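Local coordinates for protein NANS (YJHS), A 9-O-acetyl N-acetylneuraminic acid esterase (PDB 3PT5) that probably removes the 9-O-acetyl group from 9-O-acetyl-N-acetylneuraminate, allowing Escherichia coli to grow on this alternative sialic acid of mammalian mucosal surfaces, at residues P162-L167 with R215-Q220; V186-G191 with G255-N260; A56-T61 with D85-H90. All coordinates share one frame; numbering follows the deposited sequence.

Contact 1: residues P162-L167 with R215-Q220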
ATOM      1  N   PRO A 162      13.129  11.834  -3.259  1.00 16.83           N
ATOM      2  CA  PRO A 162      13.135  10.578  -4.000  1.00 16.29           C
ATOM      3  C   PRO A 162      11.843   9.784  -3.924  1.00 15.32           C
ATOM      4  O   PRO A 162      11.427   9.231  -4.938  1.00 15.01           O
ATOM      5  CB  PRO A 162      14.284   9.802  -3.368  1.00 17.17           C
ATOM      6  CG  PRO A 162      15.269  10.909  -3.076  1.00 17.18           C
ATOM      7  CD  PRO A 162      14.468  12.114  -2.685  1.00 17.15           C
ATOM      8  N   LEU A 163      11.219   9.716  -2.753  1.00 14.99           N
ATOM      9  CA  LEU A 163       9.946   9.002  -2.637  1.00 14.37           C
ATOM     10  C   LEU A 163       8.851   9.654  -3.460  1.00 14.71           C
ATOM     11  O   LEU A 163       8.063   8.954  -4.093  1.00 15.17           O
ATOM     12  CB  LEU A 163       9.508   8.849  -1.182  1.00 13.72           C
ATOM     13  CG  LEU A 163      10.276   7.845  -0.315  1.00 12.04           C
ATOM     14  CD1 LEU A 163       9.680   7.845   1.077  1.00 11.32           C
ATOM     15  CD2 LEU A 163      10.249   6.423  -0.909  1.00 12.19           C
ATOM     16  N   TYR A 164       8.810  10.990  -3.484  1.00 14.67           N
ATOM     17  CA  TYR A 164       7.841  11.691  -4.313  1.00 15.29           C
ATOM     18  C   TYR A 164       8.082  11.421  -5.802  1.00 15.70           C
ATOM     19  O   TYR A 164       7.148  11.161  -6.552  1.00 15.43           O
ATOM     20  CB  TYR A 164       7.829  13.201  -4.041  1.00 15.37           C
ATOM     21  CG  TYR A 164       6.946  13.935  -5.019  1.00 15.59           C
ATOM     22  CD1 TYR A 164       5.575  14.040  -4.793  1.00 16.10           C
ATOM     23  CD2 TYR A 164       7.474  14.472  -6.208  1.00 16.84           C
ATOM     24  CE1 TYR A 164       4.733  14.692  -5.697  1.00 17.71           C
ATOM     25  CE2 TYR A 164       6.637  15.121  -7.126  1.00 17.49           C
ATOM     26  CZ  TYR A 164       5.274  15.222  -6.863  1.00 18.74           C
ATOM     27  OH  TYR A 164       4.423  15.843  -7.758  1.00 20.51           O
ATOM     28  N   GLN A 165       9.345  11.472  -6.212  1.00 15.91           N
ATOM     29  CA  GLN A 165       9.748  11.243  -7.599  1.00 17.01           C
ATOM     30  C   GLN A 165       9.356   9.865  -8.067  1.00 16.94           C
ATOM     31  O   GLN A 165       8.955   9.688  -9.207  1.00 17.55           O
ATOM     32  CB  GLN A 165      11.256  11.371  -7.723  1.00 18.17           C
ATOM     33  CG  GLN A 165      11.752  12.787  -7.599  1.00 19.40           C
ATOM     34  CD  GLN A 165      13.266  12.843  -7.714  1.00 22.39           C
ATOM     35  OE1 GLN A 165      13.837  12.493  -8.759  1.00 23.05           O
ATOM     36  NE2 GLN A 165      13.929  13.248  -6.631  1.00 22.31           N
ATOM     37  N   ASP A 166       9.476   8.900  -7.162  1.00 15.94           N
ATOM     38  CA  ASP A 166       9.164   7.496  -7.408  1.00 15.71           C
ATOM     39  C   ASP A 166       7.643   7.351  -7.572  1.00 14.42           C
ATOM     40  O   ASP A 166       7.176   6.692  -8.504  1.00 14.66           O
ATOM     41  CB  ASP A 166       9.719   6.684  -6.226  1.00 16.20           C
ATOM     42  CG  ASP A 166       9.671   5.173  -6.442  1.00 18.51           C
ATOM     43  OD1 ASP A 166       8.614   4.571  -6.147  1.00 19.05           O
ATOM     44  OD2 ASP A 166      10.695   4.561  -6.861  1.00 18.28           O
ATOM     45  N   LEU A 167       6.895   8.001  -6.691  1.00 14.14           N
ATOM     46  CA  LEU A 167       5.438   8.035  -6.759  1.00 14.15           C
ATOM     47  C   LEU A 167       4.922   8.602  -8.090  1.00 14.66           C
ATOM     48  O   LEU A 167       4.073   7.990  -8.744  1.00 14.13           O
ATOM     49  CB  LEU A 167       4.900   8.853  -5.587  1.00 14.42           C
ATOM     50  CG  LEU A 167       3.408   9.139  -5.503  1.00 14.23           C
ATOM     51  CD1 LEU A 167       2.643   7.861  -5.237  1.00 17.63           C
ATOM     52  CD2 LEU A 167       3.160  10.159  -4.424  1.00 16.74           C
ATOM     53  N   ARG A 215      -0.846  16.344  -8.466  1.00 17.63           N
ATOM     54  CA  ARG A 215      -1.920  16.685  -9.406  1.00 18.09           C
ATOM     55  C   ARG A 215      -1.423  17.566 -10.554  1.00 19.39           C
ATOM     56  O   ARG A 215      -1.800  17.331 -11.706  1.00 19.63           O
ATOM     57  CB  ARG A 215      -3.101  17.304  -8.660  1.00 18.15           C
ATOM     58  CG  ARG A 215      -3.796  16.273  -7.786  1.00 16.81           C
ATOM     59  CD  ARG A 215      -4.888  16.858  -6.894  1.00 15.80           C
ATOM     60  NE  ARG A 215      -5.636  15.764  -6.276  1.00 12.91           N
ATOM     61  CZ  ARG A 215      -6.617  15.876  -5.371  1.00 14.25           C
ATOM     62  NH1 ARG A 215      -7.042  17.055  -4.921  1.00 15.30           N
ATOM     63  NH2 ARG A 215      -7.192  14.757  -4.913  1.00 13.66           N
ATOM     64  N   ARG A 216      -0.541  18.521 -10.246  1.00 19.15           N
ATOM     65  CA  ARG A 216       0.091  19.339 -11.280  1.00 20.80           C
ATOM     66  C   ARG A 216       0.884  18.430 -12.218  1.00 20.97           C
ATOM     67  O   ARG A 216       0.725  18.503 -13.442  1.00 21.72           O
ATOM     68  CB  ARG A 216       1.003  20.424 -10.678  1.00 21.08           C
ATOM     69  CG  ARG A 216       0.243  21.555  -9.965  1.00 25.23           C
ATOM     70  CD  ARG A 216       1.139  22.751  -9.636  1.00 30.21           C
ATOM     71  NE  ARG A 216       2.153  22.433  -8.625  1.00 33.65           N
ATOM     72  CZ  ARG A 216       1.982  22.551  -7.308  1.00 34.11           C
ATOM     73  NH1 ARG A 216       0.832  22.988  -6.810  1.00 34.36           N
ATOM     74  NH2 ARG A 216       2.975  22.238  -6.488  1.00 35.70           N
ATOM     75  N   ASP A 217       1.680  17.524 -11.640  1.00 21.64           N
ATOM     76  CA  ASP A 217       2.571  16.655 -12.410  1.00 22.40           C
ATOM     77  C   ASP A 217       1.881  15.575 -13.265  1.00 23.58           C
ATOM     78  O   ASP A 217       2.487  15.055 -14.214  1.00 23.55           O
ATOM     79  CB  ASP A 217       3.624  16.011 -11.488  1.00 23.21           C
ATOM     80  CG  ASP A 217       4.665  17.009 -10.989  1.00 23.77           C
ATOM     81  OD1 ASP A 217       4.773  18.115 -11.552  1.00 26.24           O
ATOM     82  OD2 ASP A 217       5.387  16.693 -10.027  1.00 24.03           O
ATOM     83  N   LEU A 218       0.629  15.247 -12.946  1.00 24.07           N
ATOM     84  CA  LEU A 218      -0.114  14.208 -13.659  1.00 25.03           C
ATOM     85  C   LEU A 218      -1.214  14.781 -14.555  1.00 26.19           C
ATOM     86  O   LEU A 218      -1.753  14.071 -15.408  1.00 25.41           O
ATOM     87  CB  LEU A 218      -0.724  13.197 -12.667  1.00 24.44           C
ATOM     88  CG  LEU A 218       0.162  12.050 -12.173  1.00 25.11           C
ATOM     89  CD1 LEU A 218       0.536  11.159 -13.346  1.00 26.63           C
ATOM     90  CD2 LEU A 218       1.419  12.546 -11.450  1.00 26.80           C
ATOM     91  N   LYS A 219      -1.503  16.070 -14.382  1.00 27.00           N
ATOM     92  CA  LYS A 219      -2.628  16.741 -15.040  1.00 28.68           C
ATOM     93  C   LYS A 219      -2.698  16.537 -16.559  1.00 29.31           C
ATOM     94  O   LYS A 219      -3.789  16.381 -17.125  1.00 29.02           O
ATOM     95  CB  LYS A 219      -2.593  18.235 -14.729  1.00 28.94           C
ATOM     96  CG  LYS A 219      -3.916  18.963 -14.955  1.00 31.11           C
ATOM     97  CD  LYS A 219      -3.746  20.452 -14.760  1.00 33.16           C
ATOM     98  CE  LYS A 219      -5.087  21.146 -14.527  1.00 37.53           C
ATOM     99  NZ  LYS A 219      -5.506  21.072 -13.096  1.00 39.82           N
ATOM    100  N   GLN A 220      -1.533  16.533 -17.201  1.00 30.37           N
ATOM    101  CA  GLN A 220      -1.426  16.395 -18.655  1.00 31.84           C
ATOM    102  C   GLN A 220      -1.907  15.041 -19.186  1.00 32.17           C
ATOM    103  O   GLN A 220      -2.087  14.872 -20.402  1.00 32.03           O
ATOM    104  CB  GLN A 220       0.011  16.652 -19.101  1.00 32.15           C
ATOM    105  CG  GLN A 220       1.018  15.625 -18.619  1.00 34.82           C
ATOM    106  CD  GLN A 220       2.387  15.841 -19.233  1.00 38.73           C
ATOM    107  OE1 GLN A 220       2.657  16.893 -19.822  1.00 40.16           O
ATOM    108  NE2 GLN A 220       3.260  14.846 -19.104  1.00 38.64           N
TER
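Y164, in the first turn of helix 162-176, and D217, late in helix 203-218, face each other across a gap that holds their CA atoms 10.9 Å apart. The backbone of 162-167 is regular, with D166 N bonded to P162 O and L167 N to L163 O, whereas the turn around D217 is looser: L218 N and K219 N make weak bonds to R215 O and R216 O. Between two helices so spaced, a single long side chain can do the bridging, and here the phenol does it. With its CG anti to the backbone N (chi1 173°), Y164 sends its ring out from the helix, and the hydroxyl at the far end meets the carboxylate. Y164 OH donates to D217 OD2 at 2.6 Å, a short bond to an acceptor that is probably charged. The oxygen lies in the plane of the phenol ring, at its edge, while the hydroxyl comes in 42° above the carboxylate plane; ring and carboxylate are turned 58° against each other. Ring carbons follow the hydroxyl closely, with Y164 CE2 3.5 Å from D217 OD2. The main chain of D217 has a further tie, its O accepting from R172 NH2 in the first helix. Around this polar link the two helices pack through apolar groups: Y164 lies on M210 and A213, L167 on F214, and L218 on V168. Helix 203-218 in turn touches strand 182-189, since F214 meets V186 and M210 meets W188, and the helix pair thus continues into the central sheet.

Contact 2: residues V186-G191 with G255-N260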
ATOM      1  N   VAL A 186      -5.229   7.114  -5.811  1.00 10.27           N
ATOM      2  CA  VAL A 186      -4.130   6.735  -4.928  1.00 10.81           C
ATOM      3  C   VAL A 186      -4.724   6.198  -3.633  1.00 10.64           C
ATOM      4  O   VAL A 186      -5.580   6.832  -3.038  1.00 12.60           O
ATOM      5  CB  VAL A 186      -3.228   7.953  -4.598  1.00 10.34           C
ATOM      6  CG1 VAL A 186      -2.112   7.597  -3.604  1.00 12.04           C
ATOM      7  CG2 VAL A 186      -2.631   8.573  -5.881  1.00 10.42           C
ATOM      8  N   CYS A 187      -4.268   5.027  -3.216  1.00 10.34           N
ATOM      9  CA  CYS A 187      -4.521   4.519  -1.870  1.00 11.05           C
ATOM     10  C   CYS A 187      -3.305   4.890  -1.044  1.00 11.26           C
ATOM     11  O   CYS A 187      -2.220   4.379  -1.253  1.00 11.93           O
ATOM     12  CB  CYS A 187      -4.716   2.991  -1.879  1.00 11.12           C
ATOM     13  SG  CYS A 187      -6.189   2.528  -2.820  1.00 15.36           S
ATOM     14  N   TRP A 188      -3.525   5.779  -0.091  1.00  9.70           N
ATOM     15  CA  TRP A 188      -2.468   6.376   0.731  1.00  9.66           C
ATOM     16  C   TRP A 188      -2.694   5.973   2.178  1.00 10.22           C
ATOM     17  O   TRP A 188      -3.761   6.240   2.696  1.00  9.88           O
ATOM     18  CB  TRP A 188      -2.619   7.891   0.626  1.00  9.15           C
ATOM     19  CG  TRP A 188      -1.688   8.676   1.467  1.00  8.90           C
ATOM     20  CD1 TRP A 188      -1.999   9.327   2.626  1.00  9.38           C
ATOM     21  CD2 TRP A 188      -0.276   8.898   1.243  1.00  9.78           C
ATOM     22  NE1 TRP A 188      -0.875   9.959   3.131  1.00  7.43           N
ATOM     23  CE2 TRP A 188       0.193   9.692   2.316  1.00  8.70           C
ATOM     24  CE3 TRP A 188       0.640   8.477   0.260  1.00 10.84           C
ATOM     25  CZ2 TRP A 188       1.531  10.107   2.420  1.00 11.97           C
ATOM     26  CZ3 TRP A 188       1.979   8.883   0.370  1.00  9.86           C
ATOM     27  CH2 TRP A 188       2.400   9.699   1.436  1.00  9.43           C
ATOM     28  N   MET A 189      -1.689   5.374   2.845  1.00  8.33           N
ATOM     29  CA  MET A 189      -1.777   5.165   4.289  1.00  8.61           C
ATOM     30  C   MET A 189      -0.464   5.583   4.853  1.00  8.94           C
ATOM     31  O   MET A 189       0.533   4.903   4.662  1.00  8.56           O
ATOM     32  CB  MET A 189      -2.057   3.702   4.679  1.00  8.03           C
ATOM     33  CG  MET A 189      -3.451   3.307   4.284  1.00 11.06           C
ATOM     34  SD  MET A 189      -3.890   1.610   4.541  1.00 12.67           S
ATOM     35  CE  MET A 189      -3.956   1.525   6.325  1.00 11.13           C
ATOM     36  N   GLN A 190      -0.477   6.733   5.517  1.00  8.99           N
ATOM     37  CA  GLN A 190       0.733   7.320   6.048  1.00  9.23           C
ATOM     38  C   GLN A 190       0.386   8.295   7.158  1.00  8.95           C
ATOM     39  O   GLN A 190      -0.682   8.912   7.155  1.00 10.47           O
ATOM     40  CB  GLN A 190       1.452   8.058   4.934  1.00  9.41           C
ATOM     41  CG  GLN A 190       2.880   8.441   5.258  1.00  9.18           C
ATOM     42  CD  GLN A 190       2.975   9.716   6.054  1.00  9.88           C
ATOM     43  OE1 GLN A 190       2.151  10.600   5.895  1.00 13.59           O
ATOM     44  NE2 GLN A 190       4.003   9.828   6.902  1.00 10.99           N
ATOM     45  N   GLY A 191       1.298   8.402   8.114  1.00  9.20           N
ATOM     46  CA  GLY A 191       1.187   9.395   9.173  1.00  9.42           C
ATOM     47  C   GLY A 191       1.831   8.957  10.455  1.00  8.85           C
ATOM     48  O   GLY A 191       2.256   9.791  11.269  1.00 10.07           O
ATOM     49  N   GLY A 255      -6.977  13.849  11.143  1.00 12.88           N
ATOM     50  CA  GLY A 255      -8.129  14.735  10.983  1.00 12.79           C
ATOM     51  C   GLY A 255      -8.043  15.485   9.662  1.00 12.84           C
ATOM     52  O   GLY A 255      -9.064  15.714   8.994  1.00 14.33           O
ATOM     53  N   ASN A 256      -6.825  15.802   9.241  1.00 12.39           N
ATOM     54  CA  ASN A 256      -6.622  16.496   7.992  1.00 13.39           C
ATOM     55  C   ASN A 256      -7.008  15.656   6.763  1.00 13.34           C
ATOM     56  O   ASN A 256      -7.223  16.181   5.674  1.00 14.58           O
ATOM     57  CB  ASN A 256      -5.190  16.992   7.880  1.00 13.80           C
ATOM     58  CG  ASN A 256      -4.979  17.844   6.654  1.00 12.08           C
ATOM     59  OD1 ASN A 256      -5.651  18.881   6.471  1.00 16.46           O
ATOM     60  ND2 ASN A 256      -4.029  17.440   5.811  1.00 13.42           N
ATOM     61  N   TYR A 257      -7.071  14.344   6.936  1.00 13.39           N
ATOM     62  CA  TYR A 257      -7.537  13.460   5.857  1.00 14.27           C
ATOM     63  C   TYR A 257      -9.061  13.475   5.743  1.00 15.99           C
ATOM     64  O   TYR A 257      -9.604  13.050   4.728  1.00 15.35           O
ATOM     65  CB  TYR A 257      -7.084  12.031   6.109  1.00 13.62           C
ATOM     66  CG  TYR A 257      -5.581  11.826   6.032  1.00 12.62           C
ATOM     67  CD1 TYR A 257      -4.807  12.437   5.038  1.00 10.65           C
ATOM     68  CD2 TYR A 257      -4.936  10.990   6.935  1.00 11.62           C
ATOM     69  CE1 TYR A 257      -3.410  12.243   4.980  1.00 12.47           C
ATOM     70  CE2 TYR A 257      -3.559  10.778   6.879  1.00 10.19           C
ATOM     71  CZ  TYR A 257      -2.797  11.389   5.909  1.00 10.66           C
ATOM     72  OH  TYR A 257      -1.425  11.172   5.883  1.00  9.91           O
ATOM     73  N   GLN A 258      -9.723  13.950   6.799  1.00 17.38           N
ATOM     74  CA  GLN A 258     -11.186  13.966   6.914  1.00 18.90           C
ATOM     75  C   GLN A 258     -11.766  15.359   6.677  1.00 18.91           C
ATOM     76  O   GLN A 258     -12.942  15.507   6.323  1.00 18.97           O
ATOM     77  CB  GLN A 258     -11.591  13.522   8.325  1.00 19.62           C
ATOM     78  CG  GLN A 258     -11.170  12.126   8.685  1.00 22.22           C
ATOM     79  CD  GLN A 258     -11.229  11.832  10.182  1.00 24.46           C
ATOM     80  OE1 GLN A 258     -12.295  11.883  10.796  1.00 26.00           O
ATOM     81  NE2 GLN A 258     -10.078  11.477  10.763  1.00 24.98           N
ATOM     82  N   ASN A 259     -10.957  16.385   6.919  1.00 18.81           N
ATOM     83  CA  ASN A 259     -11.388  17.770   6.772  1.00 19.78           C
ATOM     84  C   ASN A 259     -10.448  18.555   5.870  1.00 19.37           C
ATOM     85  O   ASN A 259     -10.183  19.736   6.103  1.00 20.97           O
ATOM     86  CB  ASN A 259     -11.472  18.443   8.149  1.00 20.37           C
ATOM     87  CG  ASN A 259     -12.475  17.777   9.052  1.00 23.71           C
ATOM     88  OD1 ASN A 259     -13.653  17.662   8.718  1.00 28.00           O
ATOM     89  ND2 ASN A 259     -12.005  17.308  10.211  1.00 27.66           N
ATOM     90  N   ASN A 260      -9.982  17.914   4.807  1.00 18.31           N
ATOM     91  CA  ASN A 260      -9.002  18.539   3.938  1.00 17.23           C
ATOM     92  C   ASN A 260      -9.580  19.695   3.102  1.00 17.40           C
ATOM     93  O   ASN A 260     -10.742  19.646   2.692  1.00 16.08           O
ATOM     94  CB  ASN A 260      -8.388  17.481   3.031  1.00 17.41           C
ATOM     95  CG  ASN A 260      -7.005  17.844   2.603  1.00 15.40           C
ATOM     96  OD1 ASN A 260      -6.823  18.615   1.675  1.00 14.95           O
ATOM     97  ND2 ASN A 260      -6.015  17.331   3.308  1.00 16.36           N
TER
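W188, next to last in strand 182-189, and Y257, in the irregular run after helix 247-253, are the residues whose CA atoms come nearest, at 10.1 Å, so the backbones stay well apart and the tyrosine spans the distance. Its hydroxyl works in both directions at once. W188 NE1 donates to Y257 OH at 3.1 Å, nearly in the indole plane and with an N-H...O angle of 157°. Y257 OH in turn donates to Q190 O at 2.7 Å, reaching that carbonyl from 48° above its plane. The indole and phenol planes stand 73° apart, and W188 CD1 comes to 4.0 Å from Y257 CZ. Such two-way use of a buried phenol settles three polar atoms together and ties the strand's last residues to the 255-260 loop where a parallel strand of the SGNH hydrolase sheet gives way to its own loop. Q190 and G191 belong to a Trp-Met-Gln-Gly-Glu sequence, probably the block III counterpart of this superfamily, and G191 N is bonded to Q29 OE1 of the Gly-Gln-Ser-Asn block, which normally carries the nucleophilic serine. Q190 CB lies 3.0 Å above one face of the W188 ring, toward its rim, and the chain then bends at chi2. Q190 OE1 comes near Y257 OH, but its stronger partner is H203 NE2; NE2 bonds D194 OD2. F207 meets the Y257 ring edge-to-face and also touches W188.

Contact 3: residues A56-T61 with D85-H90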
ATOM      1  N   ALA A  56       6.980  -3.645 -11.515  1.00 12.44           N
ATOM      2  CA  ALA A  56       8.126  -4.239 -10.803  1.00 13.77           C
ATOM      3  C   ALA A  56       9.127  -3.220 -10.281  1.00 13.37           C
ATOM      4  O   ALA A  56       9.219  -2.107 -10.764  1.00 12.17           O
ATOM      5  CB  ALA A  56       8.866  -5.231 -11.705  1.00 12.80           C
ATOM      6  N   ARG A  57       9.913  -3.657  -9.295  1.00 14.68           N
ATOM      7  CA  ARG A  57      10.966  -2.847  -8.706  1.00 14.40           C
ATOM      8  C   ARG A  57      12.215  -3.690  -8.494  1.00 15.30           C
ATOM      9  O   ARG A  57      13.319  -3.235  -8.824  1.00 16.53           O
ATOM     10  CB  ARG A  57      10.530  -2.236  -7.367  1.00 14.87           C
ATOM     11  CG  ARG A  57      11.560  -1.255  -6.798  1.00 12.99           C
ATOM     12  CD  ARG A  57      11.138  -0.642  -5.453  1.00 11.65           C
ATOM     13  NE  ARG A  57       9.819  -0.008  -5.506  1.00 11.27           N
ATOM     14  CZ  ARG A  57       9.623   1.263  -5.831  1.00 13.52           C
ATOM     15  NH1 ARG A  57       8.396   1.777  -5.853  1.00 13.25           N
ATOM     16  NH2 ARG A  57      10.662   2.042  -6.106  1.00 14.96           N
ATOM     17  N   PHE A  58      12.041  -4.888  -7.940  1.00 14.96           N
ATOM     18  CA  PHE A  58      13.179  -5.693  -7.477  1.00 15.41           C
ATOM     19  C   PHE A  58      13.803  -6.382  -8.684  1.00 16.27           C
ATOM     20  O   PHE A  58      13.277  -6.306  -9.798  1.00 16.42           O
ATOM     21  CB  PHE A  58      12.730  -6.726  -6.441  1.00 15.12           C
ATOM     22  CG  PHE A  58      11.863  -6.143  -5.320  1.00 14.86           C
ATOM     23  CD1 PHE A  58      12.110  -4.869  -4.794  1.00 16.54           C
ATOM     24  CD2 PHE A  58      10.818  -6.887  -4.790  1.00 15.65           C
ATOM     25  CE1 PHE A  58      11.301  -4.355  -3.782  1.00 13.07           C
ATOM     26  CE2 PHE A  58      10.024  -6.383  -3.774  1.00 13.80           C
ATOM     27  CZ  PHE A  58      10.263  -5.128  -3.279  1.00 13.15           C
ATOM     28  N   ALA A  59      14.919  -7.069  -8.461  1.00 16.51           N
ATOM     29  CA  ALA A  59      15.630  -7.720  -9.550  1.00 16.17           C
ATOM     30  C   ALA A  59      14.957  -9.034  -9.969  1.00 16.52           C
ATOM     31  O   ALA A  59      15.221  -9.576 -11.063  1.00 18.20           O
ATOM     32  CB  ALA A  59      17.085  -7.928  -9.130  1.00 16.52           C
ATOM     33  N   HIS A  60      14.083  -9.565  -9.116  1.00 15.92           N
ATOM     34  CA  HIS A  60      13.293 -10.747  -9.457  1.00 15.38           C
ATOM     35  C   HIS A  60      11.881 -10.508  -8.980  1.00 15.43           C
ATOM     36  O   HIS A  60      11.659  -9.610  -8.156  1.00 16.20           O
ATOM     37  CB  HIS A  60      13.867 -12.034  -8.844  1.00 15.57           C
ATOM     38  CG  HIS A  60      15.253 -12.338  -9.321  1.00 18.60           C
ATOM     39  ND1 HIS A  60      15.521 -13.180 -10.384  1.00 20.76           N
ATOM     40  CD2 HIS A  60      16.443 -11.839  -8.922  1.00 18.94           C
ATOM     41  CE1 HIS A  60      16.824 -13.207 -10.594  1.00 18.58           C
ATOM     42  NE2 HIS A  60      17.404 -12.389  -9.732  1.00 19.77           N
ATOM     43  N   THR A  61      10.925 -11.274  -9.510  1.00 14.33           N
ATOM     44  CA  THR A  61       9.533 -11.030  -9.141  1.00 14.47           C
ATOM     45  C   THR A  61       9.299 -11.360  -7.676  1.00 13.96           C
ATOM     46  O   THR A  61       8.490 -10.704  -6.999  1.00 13.09           O
ATOM     47  CB  THR A  61       8.555 -11.802 -10.033  1.00 13.75           C
ATOM     48  OG1 THR A  61       8.820 -13.207  -9.962  1.00 16.67           O
ATOM     49  CG2 THR A  61       8.690 -11.329 -11.449  1.00 13.27           C
ATOM     50  N   ASP A  85      11.659  -3.753   0.544  1.00 12.77           N
ATOM     51  CA  ASP A  85      11.468  -5.141   0.135  1.00 11.02           C
ATOM     52  C   ASP A  85      11.234  -6.043   1.343  1.00 11.18           C
ATOM     53  O   ASP A  85      12.152  -6.259   2.152  1.00 11.13           O
ATOM     54  CB  ASP A  85      12.724  -5.589  -0.651  1.00 11.70           C
ATOM     55  CG  ASP A  85      12.617  -6.997  -1.226  1.00 12.98           C
ATOM     56  OD1 ASP A  85      11.708  -7.773  -0.853  1.00 13.47           O
ATOM     57  OD2 ASP A  85      13.501  -7.346  -2.058  1.00 15.05           O
ATOM     58  N   MET A  86       9.995  -6.532   1.491  1.00 10.38           N
ATOM     59  CA  MET A  86       9.629  -7.371   2.638  1.00  9.63           C
ATOM     60  C   MET A  86       9.607  -8.866   2.308  1.00  9.60           C
ATOM     61  O   MET A  86       9.224  -9.679   3.148  1.00 10.19           O
ATOM     62  CB  MET A  86       8.239  -6.962   3.181  1.00  9.68           C
ATOM     63  CG  MET A  86       8.090  -5.484   3.585  1.00 11.39           C
ATOM     64  SD  MET A  86       9.257  -4.947   4.846  1.00 12.27           S
ATOM     65  CE  MET A  86       8.504  -5.720   6.276  1.00 11.99           C
ATOM     66  N   GLN A  87      10.013  -9.234   1.093  1.00 10.21           N
ATOM     67  CA  GLN A  87       9.758 -10.572   0.576  1.00 10.45           C
ATOM     68  C   GLN A  87      10.536 -11.677   1.265  1.00 10.27           C
ATOM     69  O   GLN A  87      10.165 -12.838   1.146  1.00 11.30           O
ATOM     70  CB  GLN A  87       9.973 -10.621  -0.937  1.00 10.98           C
ATOM     71  CG  GLN A  87       9.098  -9.658  -1.739  1.00 11.10           C
ATOM     72  CD  GLN A  87       9.230  -9.940  -3.188  1.00 13.07           C
ATOM     73  OE1 GLN A  87      10.331 -10.267  -3.660  1.00 13.03           O
ATOM     74  NE2 GLN A  87       8.140  -9.785  -3.934  1.00 12.71           N
ATOM     75  N   SER A  88      11.591 -11.309   1.991  1.00 10.02           N
ATOM     76  CA  SER A  88      12.373 -12.260   2.793  1.00 10.26           C
ATOM     77  C   SER A  88      12.007 -12.319   4.293  1.00  9.98           C
ATOM     78  O   SER A  88      12.605 -13.080   5.053  1.00 10.24           O
ATOM     79  CB  SER A  88      13.886 -12.027   2.602  1.00 11.24           C
ATOM     80  OG  SER A  88      14.265 -12.256   1.244  1.00 12.73           O
ATOM     81  N   TYR A  89      10.999 -11.551   4.712  1.00  9.42           N
ATOM     82  CA  TYR A  89      10.547 -11.643   6.087  1.00  9.69           C
ATOM     83  C   TYR A  89       9.599 -12.831   6.244  1.00  9.75           C
ATOM     84  O   TYR A  89       8.414 -12.634   6.538  1.00  9.49           O
ATOM     85  CB  TYR A  89       9.827 -10.361   6.487  1.00  9.29           C
ATOM     86  CG  TYR A  89      10.742  -9.210   6.797  1.00 10.53           C
ATOM     87  CD1 TYR A  89      11.265  -8.424   5.778  1.00 12.92           C
ATOM     88  CD2 TYR A  89      11.058  -8.890   8.116  1.00 16.85           C
ATOM     89  CE1 TYR A  89      12.086  -7.321   6.054  1.00 14.80           C
ATOM     90  CE2 TYR A  89      11.869  -7.790   8.407  1.00 13.67           C
ATOM     91  CZ  TYR A  89      12.402  -7.033   7.369  1.00 17.12           C
ATOM     92  OH  TYR A  89      13.221  -5.946   7.645  1.00 18.44           O
ATOM     93  N   HIS A  90      10.094 -14.047   6.035  1.00 10.23           N
ATOM     94  CA  HIS A  90       9.232 -15.219   6.027  1.00 11.19           C
ATOM     95  C   HIS A  90       8.662 -15.524   7.386  1.00 10.90           C
ATOM     96  O   HIS A  90       9.334 -15.326   8.427  1.00 11.30           O
ATOM     97  CB  HIS A  90       9.982 -16.475   5.554  1.00 11.10           C
ATOM     98  CG  HIS A  90      10.721 -16.288   4.268  1.00 11.35           C
ATOM     99  ND1 HIS A  90      10.168 -15.663   3.165  1.00 12.32           N
ATOM    100  CD2 HIS A  90      11.970 -16.662   3.898  1.00 13.43           C
ATOM    101  CE1 HIS A  90      11.054 -15.639   2.180  1.00 10.98           C
ATOM    102  NE2 HIS A  90      12.148 -16.261   2.596  1.00 12.56           N
TER
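F58 carries its CG anti to its own carbonyl carbon (chi1 -49°), while D85 holds its CG anti to the backbone N (chi1 -176°); together these rotations lay a carboxylate over a phenyl ring. The two planes are only 5° from parallel, and D85 CG sits 3.6 Å above the F58 ring plane, displaced toward the rim. The methylene shares in the contact: D85 CB is 4.0 Å from the F58 ring centroid, a CH-pi approach over the face, and F58 CZ is also close to D85 CA. A carboxylate would not be expected to seek the face of an aromatic ring for its charge alone. D85 OD1 accepts from Q87 N at 3.0 Å, met nearly end-on to the C-O bond, which probably limits the rotation of the carboxylate and so helps keep its flat side to the phenyl. Q87 follows a different route to the same ring. Extended beyond CG, its side chain runs to the ring's edge, where NE2 lies close to the ring plane and the amide is steeply tilted to it. F58 CD2 and Q87 OE1 are 3.6 Å apart. Q87 NE2 points on to T61 O at 3.2 Å, though the position of that oxygen is uncertain and the bond should be read with caution; the firmer partner of the same nitrogen is C79 O. H81 stacks on F58 as well, drawing a third part of the loop region to the phenyl. Within 85-90, Y89 N bonds M86 O at 3.0 Å. The arrangement is that of an Asx turn leading into a type I beta turn from M86 to Y89, here joining the long loops that flank strand 73-75.

Of the three contacts in this SGNH domain, contacts 1 and 2 involve helices and a strand of the fold, while contact 3 joins loops around strand 73-75. Contacts 1 and 3, with centres 24 Å apart, are in direct touch: D166 OD2 of the helix in contact 1 forms a salt bridge with R57 NH2 of the loop in contact 3, at 2.6 Å. Contacts 1 and 2 lie 17 Å apart between centres, with nearest atoms about 5 Å apart, and their segments alternate along the chain, since strand 182-189 runs between helices 162-176 and 203-218. Contacts 2 and 3 sit on opposite sides of the chain's centre, 27 Å between centres. Contact 2 borders the probable catalytic region, next to the block containing Q29.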